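Long-range contacts in cellulosomal scaffoldin anchoring protein C (Acetivibrio cellulolyticus, PDB 4UYP), which helps attach cellulosomes to the bacterial cell surface, the third cohesin domain modelled here binding the dockerin of the adaptor scaffoldin ScaB: residues M1-I6 against T22-P27; G30-S35 against V81-I86; Q43-A48 against F98-S103; G107-I112 against K138-A143; I112-A117 against V132-G137. All blocks are in the same frame, centred on the assembly; numbering follows the deposited sequence. Where two conformers were deposited one is given.

Overall arrangement
From the N terminus, interaction 1 closes first, pairing strands 3-11 and 16-24 as a hairpin before interaction 2 opens. Interaction 2 ties the lead-in to strand 33-39 to the 81-86 loop, and it crosses interaction 3 because 43-48 falls between its segments while 98-103 follows them. Interaction 3 joins strand 45-52 to strand 91-100 at the far end of the domain. Interactions 4 and 5 share Ile-112 and pair strand 109-122 with strand 133-141, with 5 enclosed by 4. Interaction 5 touches interaction 1 through strands 3-11 and 133-141, and interactions 3 and 4 pack on each other through Val-45 and Tyr-110.

Interaction 1 (M1-I6 against T22-P27); sequences MLQVDI and TFTNVP
Residues 1-6 and 22-27 form the open end of the first β-hairpin of the cohesin domain, where strand 16-24 returns antiparallel beside strand 3-11. The backbone bonds come in two couples. Gln-3 and Thr-24 make a hydrogen-bonded pair, with Gln-3 N to Thr-24 O at 2.9 Å and Thr-24 N to Gln-3 O at 2.8 Å. Asp-5 and Thr-22 repeat the pattern, and in all four bonds the donor lies in the plane of the accepting carbonyl.

The apolar contacts fall on the other face of the sheet. Val-4 and Phe-23, a non-hydrogen-bonded pair, lie side by side, and both valine methyls press on the CD1-CE1 side of the ring, Val-4 CG2 being 4.0 Å from Phe-23 CD1. Beyond this pair the ring stacks on Phe-93 and meets Phe-121 edge-to-face. Leu-2, with CG anti to its backbone N (chi1 177°), brings CD1 to 3.9 Å from Val-26 CG2.

Two waters serve the polar face. One donates to Gln-3 O and bonds Thr-24 OG1; the other links Asp-5 OD2 to Thr-22 OG1. Asp-5 and Ile-6 bind calcium in another structure of this protein, although none is bound to this chain.

Past the strands, Asn-25 turns with positive phi, and its backbone N is held by Asp-90. The amide planes of Asn-25 and Gln-3 stand nearly perpendicular, and the two NH2 groups, both donors, do not bond each other. Asn-25 ND2 donates instead to Met-1 O over 3.0 Å, reaching that oxygen from 30° above the carbonyl plane.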
# COMPACT_ATOMS: atom_id res chain seq x y z
N MET C 1 20.73 9.00 7.68
CA MET C 1 19.57 8.40 8.40
C MET C 1 19.40 6.97 7.94
O MET C 1 20.08 6.55 6.99
CB MET C 1 18.34 9.19 8.09
CG MET C 1 17.88 9.11 6.66
SD MET C 1 17.06 10.65 6.35
CE MET C 1 18.54 11.69 6.28
N LEU C 2 18.59 6.24 8.70
CA LEU C 2 18.31 4.82 8.34
C LEU C 2 17.73 4.77 6.93
O LEU C 2 16.81 5.54 6.61
CB LEU C 2 17.26 4.37 9.33
CG LEU C 2 16.75 2.94 9.12
CD1 LEU C 2 17.83 1.88 9.21
CD2 LEU C 2 15.60 2.60 10.11
N GLN C 3 18.27 3.81 6.16
CA GLN C 3 17.81 3.64 4.74
C GLN C 3 17.42 2.18 4.61
O GLN C 3 18.21 1.25 4.89
CB GLN C 3 18.98 3.95 3.79
CG GLN C 3 19.48 5.39 3.76
CD GLN C 3 20.82 5.51 3.03
OE1 GLN C 3 21.22 4.61 2.26
NE2 GLN C 3 21.53 6.60 3.28
N VAL C 4 16.21 2.05 4.08
CA VAL C 4 15.68 0.67 3.77
C VAL C 4 15.70 0.54 2.22
O VAL C 4 15.17 1.40 1.50
CB VAL C 4 14.29 0.54 4.29
CG1 VAL C 4 13.75 -0.91 4.02
CG2 VAL C 4 14.30 0.79 5.80
N ASP C 5 16.28 -0.55 1.77
CA ASP C 5 16.41 -0.78 0.29
C ASP C 5 15.68 -2.07 -0.03
O ASP C 5 16.04 -3.13 0.54
CB ASP C 5 17.81 -0.90 -0.09
CG ASP C 5 17.98 -1.05 -1.57
OD1 ASP C 5 18.03 -0.04 -2.28
OD2 ASP C 5 18.06 -2.28 -2.05
N ILE C 6 14.74 -2.02 -0.99
CA ILE C 6 14.15 -3.25 -1.61
C ILE C 6 14.98 -3.52 -2.84
O ILE C 6 15.01 -2.66 -3.79
CB ILE C 6 12.69 -3.03 -1.94
CG1 ILE C 6 11.86 -2.69 -0.67
CG2 ILE C 6 12.11 -4.24 -2.69
CD1 ILE C 6 10.42 -2.46 -0.99
N THR C 22 17.24 -4.64 2.69
CA THR C 22 18.51 -4.31 3.35
C THR C 22 18.30 -3.07 4.19
O THR C 22 17.62 -2.12 3.77
CB THR C 22 19.68 -4.04 2.35
OG1 THR C 22 19.80 -5.15 1.44
CG2 THR C 22 21.05 -3.71 3.07
N PHE C 23 18.89 -3.04 5.37
CA PHE C 23 18.91 -1.81 6.16
C PHE C 23 20.38 -1.27 6.27
O PHE C 23 21.34 -2.01 6.53
CB PHE C 23 18.57 -2.13 7.62
CG PHE C 23 17.14 -2.61 7.91
CD1 PHE C 23 16.13 -2.56 6.93
CD2 PHE C 23 16.83 -3.13 9.19
CE1 PHE C 23 14.82 -3.03 7.23
CE2 PHE C 23 15.52 -3.52 9.50
CZ PHE C 23 14.52 -3.47 8.53
N THR C 24 20.47 0.03 5.99
CA THR C 24 21.78 0.74 5.99
C THR C 24 21.66 1.89 6.98
O THR C 24 20.65 2.51 7.12
CB THR C 24 22.14 1.15 4.52
OG1 THR C 24 22.48 -0.07 3.82
CG2 THR C 24 23.45 2.00 4.46
N ASN C 25 22.80 2.22 7.61
CA ASN C 25 22.86 3.31 8.63
C ASN C 25 21.89 3.03 9.80
O ASN C 25 21.15 3.90 10.33
CB ASN C 25 22.53 4.69 8.03
CG ASN C 25 23.42 5.05 6.88
OD1 ASN C 25 24.55 4.67 6.76
ND2 ASN C 25 22.80 5.70 5.94
N VAL C 26 21.88 1.74 10.21
CA VAL C 26 21.04 1.40 11.36
C VAL C 26 21.59 2.15 12.63
O VAL C 26 22.80 2.03 12.84
CB VAL C 26 21.05 -0.13 11.56
CG1 VAL C 26 20.39 -0.59 12.86
CG2 VAL C 26 20.37 -0.85 10.34
N PRO C 27 20.72 2.66 13.44
CA PRO C 27 21.22 3.39 14.65
C PRO C 27 21.89 2.39 15.55
O PRO C 27 21.36 1.32 15.89
CB PRO C 27 19.92 3.95 15.27
CG PRO C 27 18.80 3.04 14.75
CD PRO C 27 19.27 2.84 13.30
O HOH W 1 19.72 -0.20 2.69
O HOH W 2 18.29 -4.73 -0.73

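Interaction 2 (G30-S35 against V81-I86); sequences GIYALS and VDRARI
Just before strand 33-39, residues 30-32 lie against the 81-86 loop, and the contact is made by side chains packing across without any direct hydrogen bond. On the apolar side, Ile-86 does most of the work. Its CG1 is anti to the backbone N (chi1 -164°), which sends the CG1-CD1 arm across the gap. Gly-30, at a positive phi of 108° and lacking a side chain, admits Ile-86 CG1 to 3.7 Å from its CA. Ile-86 CD1 then comes 3.3 Å from Ile-31 O and lies at the edge of the Tyr-32 ring, 4.3 Å from Tyr-32 CD1.

The same methyl also sits over one face of the Arg-83 guanidinium. That group is turned almost parallel to the Tyr-32 ring, 5° between the planes, but meets it obliquely, with Arg-83 NH1 3.6 Å from Tyr-32 CD1. The extended arginine chain spends its N-H groups on carbonyls elsewhere, NH2 on Ser-29 O and NH1 on Tyr-123 O.

The remaining link runs through solvent. A water donates to Tyr-32 OH over 2.8 Å and to Val-81 O over 2.6 Å, bridging the tip of the ring to the loop. Val-81 CG1 lies alongside at 4.0 Å from Tyr-32 OH. Tyr-32 and Ala-33 together face Tyr-122 in a classic β bulge, at a point where the strand meets the dockerin-bearing ScaB chain.

Since the water donates to the phenol, the tyrosine's own proton is probably directed to its other partner, Asp-59 OD2 of the ScaB chain, so one hydroxyl joins the loop to the cohesin-dockerin interface.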
# COMPACT_ATOMS: atom_id res chain seq x y z
N GLY C 30 19.99 1.04 18.47
CA GLY C 30 19.14 -0.15 18.25
C GLY C 30 17.71 0.18 17.81
O GLY C 30 17.08 1.13 18.32
N ILE C 31 17.20 -0.68 16.89
CA ILE C 31 15.80 -0.66 16.54
C ILE C 31 15.11 -1.71 17.40
O ILE C 31 15.51 -2.91 17.37
CB ILE C 31 15.61 -1.04 15.03
CG1 ILE C 31 16.38 -0.06 14.11
CG2 ILE C 31 14.10 -1.05 14.76
CD1 ILE C 31 16.41 -0.57 12.60
N TYR C 32 14.17 -1.25 18.25
CA TYR C 32 13.46 -2.15 19.14
C TYR C 32 12.25 -2.83 18.47
O TYR C 32 11.86 -3.93 18.88
CB TYR C 32 13.00 -1.24 20.32
CG TYR C 32 12.32 -1.94 21.46
CD1 TYR C 32 13.04 -2.91 22.22
CD2 TYR C 32 11.01 -1.70 21.81
CE1 TYR C 32 12.43 -3.51 23.32
CE2 TYR C 32 10.39 -2.28 22.94
CZ TYR C 32 11.11 -3.20 23.66
OH TYR C 32 10.56 -3.81 24.76
N ALA C 33 11.58 -2.09 17.55
CA ALA C 33 10.35 -2.69 16.95
C ALA C 33 10.21 -2.03 15.59
O ALA C 33 10.51 -0.87 15.40
CB ALA C 33 9.10 -2.43 17.80
N LEU C 34 9.68 -2.78 14.62
CA LEU C 34 9.42 -2.21 13.28
C LEU C 34 8.39 -3.08 12.63
O LEU C 34 8.21 -4.28 12.90
CB LEU C 34 10.71 -2.15 12.43
CG LEU C 34 11.22 -3.52 11.90
CD1 LEU C 34 10.73 -3.67 10.44
CD2 LEU C 34 12.77 -3.50 11.96
N SER C 35 7.65 -2.44 11.72
CA SER C 35 6.88 -3.21 10.69
C SER C 35 7.32 -2.69 9.31
O SER C 35 7.70 -1.56 9.16
CB SER C 35 5.37 -3.04 10.88
OG SER C 35 5.00 -1.70 10.66
N VAL C 81 12.16 -7.98 25.61
CA VAL C 81 12.01 -6.83 26.54
C VAL C 81 13.29 -6.41 27.18
O VAL C 81 13.43 -5.24 27.59
CB VAL C 81 11.01 -7.05 27.67
CG1 VAL C 81 10.62 -5.70 28.29
CG2 VAL C 81 9.78 -7.67 27.15
N ASP C 82 14.28 -7.30 27.25
CA ASP C 82 15.63 -6.99 27.70
C ASP C 82 16.59 -6.53 26.69
O ASP C 82 17.79 -6.39 26.94
CB ASP C 82 16.20 -8.17 28.52
CG ASP C 82 16.31 -9.49 27.71
OD1 ASP C 82 15.87 -9.48 26.48
OD2 ASP C 82 16.84 -10.53 28.20
N ARG C 83 16.11 -6.28 25.43
CA ARG C 83 16.97 -5.98 24.37
C ARG C 83 18.13 -7.01 24.19
O ARG C 83 19.17 -6.64 23.55
CB ARG C 83 17.52 -4.57 24.49
CG ARG C 83 16.58 -3.47 24.57
CD ARG C 83 17.59 -2.37 24.07
NE ARG C 83 16.82 -1.31 23.77
CZ ARG C 83 16.45 -0.56 22.74
NH1 ARG C 83 15.23 -0.11 23.02
NH2 ARG C 83 17.09 -0.03 21.67
N ALA C 84 17.91 -8.27 24.54
CA ALA C 84 18.95 -9.35 24.36
C ALA C 84 19.25 -9.55 22.88
O ALA C 84 20.35 -10.01 22.49
CB ALA C 84 18.57 -10.68 25.02
N ARG C 85 18.29 -9.19 22.02
CA ARG C 85 18.54 -9.18 20.56
C ARG C 85 18.05 -7.79 20.22
O ARG C 85 17.09 -7.30 20.84
CB ARG C 85 17.67 -10.22 19.78
CG ARG C 85 18.19 -11.65 19.76
CD ARG C 85 17.63 -12.55 20.76
NE ARG C 85 16.19 -12.58 20.84
CZ ARG C 85 15.50 -13.16 21.82
NH1 ARG C 85 16.18 -13.76 22.91
NH2 ARG C 85 14.19 -13.22 21.80
N ILE C 86 18.69 -7.16 19.28
CA ILE C 86 18.28 -5.79 18.89
C ILE C 86 18.83 -5.66 17.49
O ILE C 86 19.80 -6.42 17.16
CB ILE C 86 18.89 -4.71 19.84
CG1 ILE C 86 18.14 -3.44 19.65
CG2 ILE C 86 20.40 -4.71 19.63
CD1 ILE C 86 16.86 -3.42 20.37
O HOH W 3 12.36 -3.06 26.80

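Interaction 3 (Q43-A48 against F98-S103); sequences QKVTVA and FKVSDS. With SO4 (sulfate ion), chain S.
An antiparallel strand pair at one edge of the cohesin β-sandwich joins 45-52, an outermost strand within this chain, to 91-100. Thr-46 and Lys-99 form its hydrogen-bonded pair, Lys-99 N reaching Thr-46 O at 2.8 Å and Thr-46 N reaching Lys-99 O at 3.0 Å. Their side chains run side by side, and a water bridges Thr-46 OG1 to Lys-99 O. Beyond the pair, Ser-101 N donates to Lys-44 O over 2.8 Å.

On the inner face Val-45 and Val-47 both meet the CD1-CE1 part of the Phe-98 ring, their CG2 methyls on opposite sides of its plane: Val-45 CG2 is 3.7 Å from Phe-98 CD1, and Val-47 CG2 is 3.8 Å from Phe-98 CE1. Val-45 CG2 occupies the crowded position between its backbone N and carbonyl carbon, with CG1 left to face Val-100.

At the loop end, Lys-44 bends at chi2 and chi4 so that its NZ donates to a sulfate O3 at 3.3 Å; NZ also forms salt bridges to Glu-128 of the second subunit, its strongest polar partner, and to Asp-41.

Strand 16-24 pairs with 91-100 on its other flank. Across the sandwich Phe-98 meets Phe-40 edge-to-face and packs on Ile-112 and Ile-139, while Val-45 rests on Tyr-110.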
# COMPACT_ATOMS: atom_id res chain seq x y z
N GLN C 43 -1.29 -10.22 -9.79
CA GLN C 43 -1.39 -11.06 -11.03
C GLN C 43 -0.15 -11.06 -11.82
O GLN C 43 -0.05 -11.68 -12.86
CB GLN C 43 -2.58 -10.82 -11.91
CG GLN C 43 -3.95 -11.21 -11.25
CD GLN C 43 -4.08 -12.67 -11.03
OE1 GLN C 43 -3.52 -13.45 -11.81
NE2 GLN C 43 -4.83 -13.05 -10.08
N LYS C 44 0.90 -10.38 -11.26
CA LYS C 44 2.23 -10.45 -11.87
C LYS C 44 3.17 -11.33 -11.09
O LYS C 44 3.92 -12.11 -11.65
CB LYS C 44 2.89 -9.02 -11.97
CG LYS C 44 2.00 -8.02 -12.81
CD LYS C 44 1.74 -8.50 -14.22
CE LYS C 44 1.10 -7.38 -15.08
NZ LYS C 44 -0.17 -6.99 -14.48
N VAL C 45 3.20 -11.16 -9.78
CA VAL C 45 4.03 -11.97 -8.90
C VAL C 45 3.18 -12.34 -7.70
O VAL C 45 2.22 -11.65 -7.32
CB VAL C 45 5.29 -11.23 -8.40
CG1 VAL C 45 6.20 -10.92 -9.61
CG2 VAL C 45 4.97 -9.96 -7.62
N THR C 46 3.61 -13.39 -7.04
CA THR C 46 3.00 -13.81 -5.78
C THR C 46 4.16 -14.24 -4.85
O THR C 46 5.27 -14.63 -5.29
CB THR C 46 2.03 -14.98 -5.90
OG1 THR C 46 2.62 -16.06 -6.67
CG2 THR C 46 0.74 -14.47 -6.46
N VAL C 47 3.94 -14.19 -3.55
CA VAL C 47 5.00 -14.59 -2.61
C VAL C 47 5.03 -16.11 -2.42
O VAL C 47 4.00 -16.73 -2.07
CB VAL C 47 4.79 -13.94 -1.23
CG1 VAL C 47 5.87 -14.39 -0.21
CG2 VAL C 47 4.84 -12.41 -1.35
N ALA C 48 6.15 -16.73 -2.71
CA ALA C 48 6.38 -18.15 -2.45
C ALA C 48 6.79 -18.36 -1.00
O ALA C 48 6.37 -19.35 -0.33
CB ALA C 48 7.45 -18.73 -3.40
N PHE C 98 9.70 -14.37 -4.71
CA PHE C 98 8.47 -14.12 -5.50
C PHE C 98 8.38 -15.07 -6.71
O PHE C 98 9.38 -15.26 -7.43
CB PHE C 98 8.50 -12.74 -6.13
CG PHE C 98 8.17 -11.59 -5.19
CD1 PHE C 98 6.84 -11.39 -4.83
CD2 PHE C 98 9.12 -10.78 -4.66
CE1 PHE C 98 6.47 -10.29 -4.03
CE2 PHE C 98 8.74 -9.65 -3.84
CZ PHE C 98 7.44 -9.44 -3.56
N LYS C 99 7.25 -15.72 -6.86
CA LYS C 99 6.95 -16.44 -8.12
C LYS C 99 6.45 -15.46 -9.18
O LYS C 99 5.46 -14.78 -8.99
CB LYS C 99 5.82 -17.51 -7.77
CG LYS C 99 5.12 -18.07 -9.00
CD LYS C 99 6.08 -18.94 -9.71
CE LYS C 99 5.33 -19.75 -10.83
NZ LYS C 99 4.57 -18.93 -11.71
N VAL C 100 7.20 -15.41 -10.30
CA VAL C 100 6.81 -14.63 -11.47
C VAL C 100 5.72 -15.44 -12.23
O VAL C 100 5.97 -16.60 -12.57
CB VAL C 100 8.02 -14.38 -12.38
CG1 VAL C 100 7.57 -13.58 -13.60
CG2 VAL C 100 9.10 -13.61 -11.58
N SER C 101 4.63 -14.72 -12.53
CA SER C 101 3.55 -15.42 -13.26
C SER C 101 4.05 -16.18 -14.51
O SER C 101 4.92 -15.66 -15.24
CB SER C 101 2.58 -14.42 -13.60
OG SER C 101 1.55 -15.01 -14.45
N ASP C 102 3.46 -17.32 -14.75
CA ASP C 102 3.86 -18.03 -15.95
C ASP C 102 3.44 -17.26 -17.22
O ASP C 102 4.09 -17.53 -18.27
CB ASP C 102 3.07 -19.37 -16.06
CG ASP C 102 3.58 -20.44 -15.13
OD1 ASP C 102 4.45 -20.24 -14.24
OD2 ASP C 102 3.04 -21.62 -15.27
N SER C 103 2.49 -16.34 -17.16
CA SER C 103 2.08 -15.57 -18.33
C SER C 103 2.80 -14.26 -18.54
O SER C 103 2.51 -13.53 -19.49
CB SER C 103 0.58 -15.40 -18.28
OG SER C 103 0.26 -14.48 -17.23
S SO4 S . -2.43 -10.03 -16.06
O1 SO4 S . -1.44 -9.49 -17.12
O2 SO4 S . -3.80 -9.64 -16.61
O3 SO4 S . -2.22 -9.51 -14.64
O4 SO4 S . -2.22 -11.51 -15.93
O HOH W 4 0.88 -12.00 -15.61
O HOH W 5 -1.19 -14.28 -13.12
O HOH W 6 2.59 -15.42 -9.48

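Interaction 4 (G107-I112 against K138-A143); sequences GELYNI and KIEVIA
Tyr-110 has chi1 at -51°, which tucks its ring beside the backbone N, and Val-141 has CG1 anti to its N (chi1 -177°), which puts CG2 beside that N. The two side chains therefore cross obliquely, and Val-141 CG2 touches the far end of the ring, 3.5 Å from Tyr-110 CE2 and about as close to CZ and OH. Ile-112 and Ile-139 both hold CG1 anti to the carbonyl carbon, and they cross obliquely, Ile-112 CD1 being 3.8 Å from Ile-139 CD1 and Ile-112 CG1 hardly farther from the same methyl. On the opposite face Glu-140 extends from a CG anti to its N, and Leu-109 CD2 lies alongside its methylenes, 3.6 Å from Glu-140 CG.

Tyr-110 OH donates to Glu-108 OE1 over a short 2.5 Å, with the oxygen lying in the plane of the ring at its edge. This bond helps fix the ring's rotation, while Glu-108 OE2 forms a salt bridge to Lys-130 of the second subunit.

Backbone bonds hold the antiparallel strands. Tyr-110 N to Ile-139 O and Ile-139 N to Tyr-110 O, each 2.8 Å, make the hydrogen-bonded pair, and Val-141 N donates to Glu-108 O. Gly-107, at a positive phi ahead of strand 109-122, extends the pairing, its N reaching Val-141 O at 2.9 Å from above the carbonyl plane.

Asn-111 bonds the second subunit, ND2 to Val-132 O and OD1 to Tyr-134 N. Strand 3-11 runs parallel to 133-141 on its other flank, and across the sandwich Tyr-110 and Ile-139 both pack on Val-45 of strand 45-52.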
# COMPACT_ATOMS: atom_id res chain seq x y z
N GLY C 107 10.18 -8.04 -20.66
CA GLY C 107 10.16 -6.62 -20.66
C GLY C 107 9.23 -5.98 -19.63
O GLY C 107 9.33 -4.77 -19.34
N GLU C 108 8.37 -6.82 -19.05
CA GLU C 108 7.50 -6.29 -17.99
C GLU C 108 8.34 -5.96 -16.78
O GLU C 108 9.42 -6.59 -16.47
CB GLU C 108 6.46 -7.33 -17.63
CG GLU C 108 5.50 -7.60 -18.80
CD GLU C 108 4.37 -8.59 -18.51
OE1 GLU C 108 3.96 -8.80 -17.43
OE2 GLU C 108 3.72 -8.92 -19.51
N LEU C 109 7.93 -4.91 -16.06
CA LEU C 109 8.65 -4.43 -14.86
C LEU C 109 7.66 -4.40 -13.73
O LEU C 109 6.57 -3.76 -13.87
CB LEU C 109 9.21 -3.01 -15.07
CG LEU C 109 10.12 -2.89 -16.33
CD1 LEU C 109 10.53 -1.43 -16.47
CD2 LEU C 109 11.39 -3.71 -16.22
N TYR C 110 7.97 -5.06 -12.64
CA TYR C 110 7.03 -5.11 -11.48
C TYR C 110 7.62 -4.33 -10.40
O TYR C 110 8.74 -4.55 -9.89
CB TYR C 110 6.78 -6.55 -11.06
CG TYR C 110 6.36 -7.46 -12.23
CD1 TYR C 110 5.55 -6.97 -13.28
CD2 TYR C 110 6.85 -8.73 -12.36
CE1 TYR C 110 5.11 -7.78 -14.34
CE2 TYR C 110 6.41 -9.55 -13.38
CZ TYR C 110 5.59 -9.04 -14.41
OH TYR C 110 5.21 -9.81 -15.49
N ASN C 111 6.89 -3.25 -9.95
CA ASN C 111 7.34 -2.38 -8.84
C ASN C 111 7.00 -3.05 -7.49
O ASN C 111 5.81 -3.41 -7.23
CB ASN C 111 6.53 -1.09 -8.98
CG ASN C 111 6.94 -0.35 -10.24
OD1 ASN C 111 7.93 0.42 -10.20
ND2 ASN C 111 6.19 -0.54 -11.29
N ILE C 112 8.05 -3.21 -6.69
CA ILE C 112 7.84 -3.82 -5.31
C ILE C 112 8.13 -2.63 -4.38
O ILE C 112 9.21 -2.10 -4.27
CB ILE C 112 8.91 -4.95 -5.14
CG1 ILE C 112 8.86 -6.01 -6.27
CG2 ILE C 112 8.67 -5.62 -3.82
CD1 ILE C 112 7.50 -6.69 -6.53
N LYS C 138 12.49 -3.21 -8.31
CA LYS C 138 11.70 -3.65 -9.45
C LYS C 138 12.17 -5.09 -9.80
O LYS C 138 13.33 -5.47 -9.60
CB LYS C 138 12.00 -2.78 -10.69
CG LYS C 138 11.55 -1.33 -10.52
CD LYS C 138 12.06 -0.57 -11.74
CE LYS C 138 12.28 0.88 -11.56
NZ LYS C 138 12.88 1.28 -10.34
N ILE C 139 11.23 -5.87 -10.29
CA ILE C 139 11.57 -7.17 -10.91
C ILE C 139 11.35 -7.03 -12.40
O ILE C 139 10.26 -6.61 -12.87
CB ILE C 139 10.63 -8.27 -10.40
CG1 ILE C 139 10.83 -8.49 -8.90
CG2 ILE C 139 10.85 -9.61 -11.19
CD1 ILE C 139 9.67 -9.32 -8.30
N GLU C 140 12.42 -7.27 -13.18
CA GLU C 140 12.31 -7.27 -14.65
C GLU C 140 12.18 -8.68 -15.21
O GLU C 140 12.96 -9.55 -14.85
CB GLU C 140 13.58 -6.55 -15.24
CG GLU C 140 13.51 -6.59 -16.81
CD GLU C 140 14.48 -5.62 -17.49
OE1 GLU C 140 15.26 -4.93 -16.80
OE2 GLU C 140 14.41 -5.56 -18.72
N VAL C 141 11.16 -8.88 -16.07
CA VAL C 141 11.00 -10.21 -16.72
C VAL C 141 11.96 -10.33 -17.93
O VAL C 141 11.92 -9.46 -18.81
CB VAL C 141 9.55 -10.41 -17.13
CG1 VAL C 141 9.44 -11.81 -17.71
CG2 VAL C 141 8.66 -10.25 -15.90
N ILE C 142 12.80 -11.33 -17.86
CA ILE C 142 13.79 -11.53 -18.93
C ILE C 142 13.55 -12.83 -19.65
O ILE C 142 12.79 -13.70 -19.22
CB ILE C 142 15.22 -11.39 -18.39
CG1 ILE C 142 15.49 -12.41 -17.27
CG2 ILE C 142 15.51 -9.97 -17.94
CD1 ILE C 142 16.98 -12.51 -16.87
N ALA C 143 14.24 -12.96 -20.81
CA ALA C 143 14.09 -14.18 -21.58
C ALA C 143 15.08 -15.27 -21.25
O ALA C 143 14.71 -16.50 -21.45
CB ALA C 143 14.33 -13.84 -23.08

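Interaction 5 (I112-A117 against V132-G137); sequences ITTNSA and VVYNDG. With SO4 (sulfate ion), chain P.
Tyr-134, Thr-114 and Asp-136 carry this contact, with Thr-114 in the middle. Its chi1 of -56° sets OG1 beside the backbone N and CG2 anti to it, so the two branches do different work. CG2 points onto the Tyr-134 ring in a CH-pi contact, 3.6 Å from the ring centroid and only 16° off its normal. OG1 and the backbone N both approach one carboxylate oxygen: Thr-114 N donates to Asp-136 OD1 over 2.9 Å, from above the carboxylate plane, and Thr-114 OG1 lies 3.0 Å from Asp-136 OD1. Asp-136 OD2 rests 3.3 Å from Thr-113 CA.

Ser-116 CB comes in at the edge of the Tyr-134 ring, 3.9 Å from Tyr-134 OH. Past the aspartate, regular pairing resumes as Ile-112 N donates to Gly-137 O at 2.8 Å and Gly-137 N returns a longer bond to Ile-112 O. Asp-136 N donates to sulfate O3 over 2.8 Å, and the sulfate also bonds Asp-136 N of the second subunit.

Here, then, a side-chain carboxylate replaces backbone pairing where strand 133-141 is broken, and Asp-136, like Asn-135, Asp-5 and Ile-6, is a calcium-binding residue of this cohesin, probably in one site; no calcium is bound to this chain.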
# COMPACT_ATOMS: atom_id res chain seq x y z
N ILE C 112 8.05 -3.21 -6.69
CA ILE C 112 7.84 -3.82 -5.31
C ILE C 112 8.13 -2.63 -4.38
O ILE C 112 9.21 -2.10 -4.27
CB ILE C 112 8.91 -4.95 -5.14
CG1 ILE C 112 8.86 -6.01 -6.27
CG2 ILE C 112 8.67 -5.62 -3.82
CD1 ILE C 112 7.50 -6.69 -6.53
N THR C 113 6.99 -2.22 -3.83
CA THR C 113 6.91 -0.88 -3.20
C THR C 113 6.78 -0.86 -1.68
O THR C 113 6.02 -1.62 -1.19
CB THR C 113 5.63 -0.09 -3.79
OG1 THR C 113 4.43 -0.78 -3.63
CG2 THR C 113 5.81 0.10 -5.38
N THR C 114 7.53 -0.02 -1.02
CA THR C 114 7.34 0.16 0.49
C THR C 114 6.04 0.89 0.78
O THR C 114 5.84 1.98 0.17
CB THR C 114 8.49 0.91 1.01
OG1 THR C 114 9.76 0.29 0.70
CG2 THR C 114 8.38 0.95 2.59
N ASN C 115 5.23 0.40 1.67
CA ASN C 115 3.92 1.00 2.03
C ASN C 115 4.15 1.86 3.29
O ASN C 115 4.25 1.30 4.38
CB ASN C 115 2.87 -0.06 2.15
CG ASN C 115 1.45 0.51 2.31
OD1 ASN C 115 1.37 1.59 3.00
ND2 ASN C 115 0.46 -0.15 1.87
N SER C 116 4.13 3.20 3.16
CA SER C 116 4.44 4.07 4.33
C SER C 116 3.29 4.02 5.32
O SER C 116 3.58 4.41 6.46
CB SER C 116 4.83 5.49 3.86
OG SER C 116 3.70 5.91 3.21
N ALA C 117 2.09 3.62 4.99
CA ALA C 117 1.01 3.54 5.96
C ALA C 117 1.16 2.38 6.96
O ALA C 117 0.49 2.31 8.00
CB ALA C 117 -0.34 3.54 5.28
N VAL C 132 13.33 7.95 8.34
CA VAL C 132 13.81 6.81 7.55
C VAL C 132 13.51 7.03 6.08
O VAL C 132 12.41 7.64 5.74
CB VAL C 132 12.99 5.59 7.99
CG1 VAL C 132 13.49 4.31 7.31
CG2 VAL C 132 13.03 5.42 9.44
N VAL C 133 14.43 6.66 5.26
CA VAL C 133 14.36 6.73 3.77
C VAL C 133 14.11 5.32 3.19
O VAL C 133 14.63 4.35 3.67
CB VAL C 133 15.62 7.39 3.16
CG1 VAL C 133 16.87 7.05 3.89
CG2 VAL C 133 15.82 7.11 1.66
N TYR C 134 13.44 5.27 2.07
CA TYR C 134 13.21 3.97 1.45
C TYR C 134 13.59 4.02 0.00
O TYR C 134 13.44 5.09 -0.65
CB TYR C 134 11.75 3.75 1.36
CG TYR C 134 10.87 3.91 2.48
CD1 TYR C 134 11.25 3.65 3.80
CD2 TYR C 134 9.57 4.28 2.24
CE1 TYR C 134 10.40 3.80 4.85
CE2 TYR C 134 8.67 4.38 3.25
CZ TYR C 134 9.05 4.15 4.50
OH TYR C 134 8.14 4.28 5.46
N ASN C 135 14.07 2.93 -0.58
CA ASN C 135 14.41 2.90 -1.97
C ASN C 135 13.76 1.59 -2.47
O ASN C 135 14.23 0.50 -2.08
CB ASN C 135 15.89 2.87 -2.21
CG ASN C 135 16.61 4.14 -1.75
OD1 ASN C 135 17.80 4.10 -1.46
ND2 ASN C 135 15.91 5.22 -1.68
N ASP C 136 12.70 1.71 -3.27
CA ASP C 136 11.92 0.54 -3.73
C ASP C 136 12.74 -0.23 -4.84
O ASP C 136 13.77 0.17 -5.34
CB ASP C 136 10.59 1.02 -4.32
CG ASP C 136 9.57 1.47 -3.30
OD1 ASP C 136 9.91 1.25 -2.11
OD2 ASP C 136 8.51 1.98 -3.77
N GLY C 137 12.18 -1.43 -5.14
CA GLY C 137 12.83 -2.36 -6.09
C GLY C 137 11.91 -2.63 -7.26
O GLY C 137 10.70 -2.38 -7.24
S SO4 P . 11.72 5.12 -4.80
O1 SO4 P . 13.08 4.64 -5.33
O2 SO4 P . 11.77 6.59 -4.35
O3 SO4 P . 11.48 4.25 -3.60
O4 SO4 P . 10.53 5.08 -5.75
O HOH W 7 5.78 5.82 7.21